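VP5 (Halorubrum pleomorphic virus 6, PDB 6QGL) is a viral envelope protein that probably mediates fusion of the virus membrane with that of its haloarchaeal host. Local coordinates at residues Glu39-Pro43 and Asp44-Asn48; Ala141-Gly144 and Leu145-Thr149. All coordinates share one frame; numbering follows the deposited sequence.

Interaction 1: Glu39-Pro43 and Asp44-Asn48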
loop_
_atom_site.group_PDB
_atom_site.type_symbol
_atom_site.label_atom_id
_atom_site.label_comp_id
_atom_site.label_asym_id
_atom_site.label_seq_id
_atom_site.Cartn_x
_atom_site.Cartn_y
_atom_site.Cartn_z
ATOM N N GLU A 39 -6.270 -25.565 -16.868
ATOM C CA GLU A 39 -7.490 -26.366 -17.011
ATOM C C GLU A 39 -7.313 -27.699 -16.277
ATOM O O GLU A 39 -8.156 -28.069 -15.455
ATOM C CB GLU A 39 -7.847 -26.586 -18.499
ATOM C CG GLU A 39 -8.379 -25.351 -19.215
ATOM C CD GLU A 39 -7.348 -24.312 -19.623
ATOM O OE1 GLU A 39 -6.433 -24.654 -20.406
ATOM O OE2 GLU A 39 -7.460 -23.152 -19.161
ATOM N N GLY A 40 -6.201 -28.375 -16.558
ATOM C CA GLY A 40 -5.845 -29.638 -15.930
ATOM C C GLY A 40 -5.235 -29.375 -14.575
ATOM O O GLY A 40 -4.012 -29.247 -14.454
ATOM N N LEU A 41 -6.100 -29.234 -13.558
ATOM C CA LEU A 41 -5.693 -28.954 -12.182
ATOM C C LEU A 41 -6.399 -29.840 -11.171
ATOM O O LEU A 41 -7.467 -30.380 -11.455
ATOM C CB LEU A 41 -5.935 -27.475 -11.832
ATOM C CG LEU A 41 -5.056 -26.410 -12.485
ATOM C CD1 LEU A 41 -5.408 -25.060 -11.952
ATOM C CD2 LEU A 41 -3.587 -26.624 -12.203
ATOM N N THR A 42 -5.817 -29.965 -9.972
ATOM C CA THR A 42 -6.403 -30.765 -8.908
ATOM C C THR A 42 -7.171 -29.838 -7.936
ATOM O O THR A 42 -6.797 -28.664 -7.802
ATOM C CB THR A 42 -5.366 -31.718 -8.276
ATOM O OG1 THR A 42 -5.999 -32.499 -7.284
ATOM C CG2 THR A 42 -4.217 -31.041 -7.624
ATOM N N PRO A 43 -8.285 -30.316 -7.308
ATOM C CA PRO A 43 -9.061 -29.446 -6.408
ATOM C C PRO A 43 -8.227 -28.757 -5.342
ATOM O O PRO A 43 -8.446 -27.575 -5.101
ATOM C CB PRO A 43 -10.076 -30.401 -5.769
ATOM C CG PRO A 43 -10.212 -31.495 -6.706
ATOM C CD PRO A 43 -8.908 -31.652 -7.404
ATOM N N ASP A 44 -7.268 -29.480 -4.729
ATOM C CA ASP A 44 -6.385 -28.919 -3.710
ATOM C C ASP A 44 -5.498 -27.823 -4.287
ATOM O O ASP A 44 -5.353 -26.775 -3.653
ATOM C CB ASP A 44 -5.533 -30.012 -3.048
ATOM C CG ASP A 44 -6.286 -30.959 -2.128
ATOM O OD1 ASP A 44 -7.463 -30.683 -1.821
ATOM O OD2 ASP A 44 -5.693 -31.971 -1.709
ATOM N N VAL A 45 -4.936 -28.048 -5.500
ATOM C CA VAL A 45 -4.067 -27.071 -6.172
ATOM C C VAL A 45 -4.860 -25.827 -6.579
ATOM O O VAL A 45 -4.370 -24.713 -6.365
ATOM C CB VAL A 45 -3.230 -27.690 -7.320
ATOM C CG1 VAL A 45 -2.729 -26.636 -8.309
ATOM C CG2 VAL A 45 -2.052 -28.467 -6.740
ATOM N N LEU A 46 -6.093 -26.005 -7.098
ATOM C CA LEU A 46 -6.943 -24.872 -7.479
ATOM C C LEU A 46 -7.292 -24.020 -6.259
ATOM O O LEU A 46 -7.173 -22.798 -6.334
ATOM C CB LEU A 46 -8.213 -25.306 -8.248
ATOM C CG LEU A 46 -9.184 -24.172 -8.670
ATOM C CD1 LEU A 46 -8.527 -23.170 -9.619
ATOM C CD2 LEU A 46 -10.442 -24.712 -9.293
ATOM N N ARG A 47 -7.659 -24.665 -5.129
ATOM C CA ARG A 47 -7.984 -23.983 -3.872
ATOM C C ARG A 47 -6.799 -23.179 -3.338
ATOM O O ARG A 47 -6.995 -22.047 -2.892
ATOM C CB ARG A 47 -8.504 -24.966 -2.814
ATOM C CG ARG A 47 -9.955 -25.374 -3.027
ATOM C CD ARG A 47 -10.528 -26.094 -1.820
ATOM N NE ARG A 47 -9.994 -27.447 -1.672
ATOM C CZ ARG A 47 -10.550 -28.533 -2.199
ATOM N NH1 ARG A 47 -11.660 -28.439 -2.918
ATOM N NH2 ARG A 47 -10.000 -29.723 -2.009
ATOM N N ASN A 48 -5.572 -23.734 -3.431
ATOM C CA ASN A 48 -4.356 -23.044 -2.992
ATOM C C ASN A 48 -4.049 -21.847 -3.884
ATOM O O ASN A 48 -3.731 -20.780 -3.362
ATOM C CB ASN A 48 -3.158 -23.997 -2.925
ATOM C CG ASN A 48 -3.210 -24.978 -1.778
ATOM O OD1 ASN A 48 -3.685 -24.672 -0.675
ATOM N ND2 ASN A 48 -2.703 -26.181 -2.008
#
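Arg47 folds back over Pro43: its chain leaves beside its own backbone N (chi1 -78°) and bends at chi3 (-72°), which brings one face of the guanidinium over Pro43 O. Pro43 O sits 3.7 Å from the guanidinium plane, over its centre. The proline ring itself is touched at its root, where Pro43 CB lies 3.8 Å from Arg47 NH1. From this position Arg47 NH2 donates to Asp44 OD1 at 2.7 Å in a salt bridge. Arg47 NH2 meets Asp44 OD1 nearly along its C-O axis, while OD1 itself lies out of the guanidinium plane and the bond is bent at its hydrogen.

This is the first turn of helix 43-66, with Thr42 as N-cap and Pro43 as the first helical residue. Leu46 N bonds to Thr42 O at 2.8 Å, nearly in line with the carbonyl, and Arg47 N to Pro43 O at 3.0 Å, so Pro43 O takes a backbone bond while the guanidinium rests over it. The Thr42 side chain makes no capping bond. With OG1 opposite the backbone N (chi1 -178°), its methyl is placed against the helix instead, and Thr42 CG2 meets Val45 CG2 at 3.5 Å, the two side chains crossing at about a right angle. Leu41 adds an apolar flank: CD2 approaches Val45 CG1 at 4.0 Å, and CD1 approaches Leu46 CD1 at 4.3 Å. Beyond this turn, Leu41 and the buried Leu46 both lean on His140 of helix 97-140, and Leu46 also meets Thr136 there.

Interaction 2: Ala141-Gly144 and Leu145-Thr149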
loop_
_atom_site.group_PDB
_atom_site.type_symbol
_atom_site.label_atom_id
_atom_site.label_comp_id
_atom_site.label_asym_id
_atom_site.label_seq_id
_atom_site.Cartn_x
_atom_site.Cartn_y
_atom_site.Cartn_z
ATOM N N ALA A 141 -15.422 -27.681 -11.697
ATOM C CA ALA A 141 -16.513 -28.482 -11.134
ATOM C C ALA A 141 -16.087 -29.425 -9.998
ATOM O O ALA A 141 -16.909 -30.193 -9.484
ATOM C CB ALA A 141 -17.233 -29.239 -12.235
ATOM N N ASP A 142 -14.819 -29.325 -9.579
ATOM C CA ASP A 142 -14.237 -30.099 -8.483
ATOM C C ASP A 142 -14.134 -29.236 -7.206
ATOM O O ASP A 142 -13.788 -29.746 -6.138
ATOM C CB ASP A 142 -12.863 -30.661 -8.901
ATOM C CG ASP A 142 -11.814 -29.638 -9.311
ATOM O OD1 ASP A 142 -12.129 -28.428 -9.322
ATOM O OD2 ASP A 142 -10.681 -30.048 -9.625
ATOM N N VAL A 143 -14.428 -27.921 -7.333
ATOM C CA VAL A 143 -14.400 -26.939 -6.238
ATOM C C VAL A 143 -15.772 -26.259 -6.171
ATOM O O VAL A 143 -16.337 -25.914 -7.209
ATOM C CB VAL A 143 -13.241 -25.909 -6.409
ATOM C CG1 VAL A 143 -13.197 -24.910 -5.256
ATOM C CG2 VAL A 143 -11.895 -26.610 -6.541
ATOM N N GLY A 144 -16.302 -26.103 -4.962
ATOM C CA GLY A 144 -17.590 -25.456 -4.759
ATOM C C GLY A 144 -17.486 -23.945 -4.779
ATOM O O GLY A 144 -16.431 -23.388 -4.451
ATOM N N LEU A 145 -18.590 -23.274 -5.155
ATOM C CA LEU A 145 -18.687 -21.815 -5.190
ATOM C C LEU A 145 -18.538 -21.221 -3.797
ATOM O O LEU A 145 -18.050 -20.098 -3.667
ATOM C CB LEU A 145 -20.012 -21.358 -5.809
ATOM C CG LEU A 145 -20.137 -21.465 -7.323
ATOM C CD1 LEU A 145 -21.567 -21.325 -7.740
ATOM C CD2 LEU A 145 -19.308 -20.410 -8.029
ATOM N N SER A 146 -18.923 -21.990 -2.754
ATOM C CA SER A 146 -18.805 -21.611 -1.344
ATOM C C SER A 146 -17.349 -21.326 -0.959
ATOM O O SER A 146 -17.104 -20.646 0.039
ATOM C CB SER A 146 -19.380 -22.705 -0.449
ATOM O OG SER A 146 -18.659 -23.918 -0.583
ATOM N N TYR A 147 -16.386 -21.831 -1.752
ATOM C CA TYR A 147 -14.972 -21.598 -1.498
ATOM C C TYR A 147 -14.522 -20.195 -1.929
ATOM O O TYR A 147 -13.759 -19.556 -1.199
ATOM C CB TYR A 147 -14.083 -22.678 -2.155
ATOM C CG TYR A 147 -12.620 -22.503 -1.804
ATOM C CD1 TYR A 147 -12.108 -22.993 -0.605
ATOM C CD2 TYR A 147 -11.770 -21.760 -2.621
ATOM C CE1 TYR A 147 -10.781 -22.773 -0.242
ATOM C CE2 TYR A 147 -10.444 -21.529 -2.265
ATOM C CZ TYR A 147 -9.950 -22.047 -1.079
ATOM O OH TYR A 147 -8.640 -21.846 -0.731
ATOM N N ILE A 148 -14.957 -19.744 -3.124
ATOM C CA ILE A 148 -14.544 -18.480 -3.739
ATOM C C ILE A 148 -15.540 -17.311 -3.513
ATOM O O ILE A 148 -15.113 -16.156 -3.489
ATOM C CB ILE A 148 -14.222 -18.722 -5.250
ATOM C CG1 ILE A 148 -13.386 -17.572 -5.867
ATOM C CG2 ILE A 148 -15.469 -19.037 -6.092
ATOM C CD1 ILE A 148 -11.970 -17.398 -5.296
ATOM N N THR A 149 -16.844 -17.597 -3.370
ATOM C CA THR A 149 -17.840 -16.553 -3.122
ATOM C C THR A 149 -18.603 -16.873 -1.843
ATOM O O THR A 149 -19.603 -17.593 -1.880
ATOM C CB THR A 149 -18.759 -16.312 -4.337
ATOM O OG1 THR A 149 -19.450 -17.516 -4.666
ATOM C CG2 THR A 149 -18.028 -15.755 -5.550
#
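Leu145 O, within the turn that Gly144 and Tyr147 close, is a carbonyl oxygen that Thr149 grips twice. Thr149 N bonds to Leu145 O at 2.8 Å, and the hydroxyl Thr149 OG1 donates to the same Leu145 O at 3.1 Å from above the carbonyl plane. With chi1 of Thr149 at 59°, OG1 swings back to the carbonyl of Leu145, and the bond ties the side chain to the turn. Ile148 N adds a weak third bond to this oxygen.

One residue earlier along the chain, Gly144 O accepts from Tyr147 N at 3.1 Å. The bond is fairly straight at its hydrogen, but the donor stands well above the carbonyl plane. With Leu145 and Ser146 both in helical backbone conformation, Gly144-Tyr147 forms a beta turn of nearly 3-10 geometry, closed by this bond, that opens the short, weakly bonded helix 145-148. The turn follows closely on the long helix 97-140, which ends as Ala141 enters the left-handed region (phi 68°); Asp142 and Val143 lead the chain into the new turn.

Side chains add a modest apolar touch. The Tyr147 CB, which points back toward the preceding loop, lies 3.9 Å from Val143 CG1 and 3.4 Å from Gly144 O. In Tyr147 the ring continues opposite the backbone N (chi1 -175°) and its far end leads away from Val143, whose methyl is set obliquely to it. Leu145 faces the other way, onto Thr134 and Ile138 of helix 97-140 and onto the loop residues Phe156 and Leu159. The buried Ile148 meets Val137 of the same long helix, while its carbonyl accepts a hydrogen bond from Asn219 ND2.

Overall arrangement
Interaction 1 opens helix 43-66 and interaction 2 follows the end of helix 97-140; the two turns lie side by side, their centres about 11 Å apart and each about 29 Å from the centre of the chain. Apolar packing joins them where Leu46 CD2 meets Val143 CG2 at 3.6 Å. Nearby, Asp142 OD2 comes within 3.3 Å of Pro43 CD. A probable, weak hydrogen bond of 2.7 Å between Arg47 O and Tyr147 OH adds a polar tie. All four segments lie in the N-terminal envelope-protein family region.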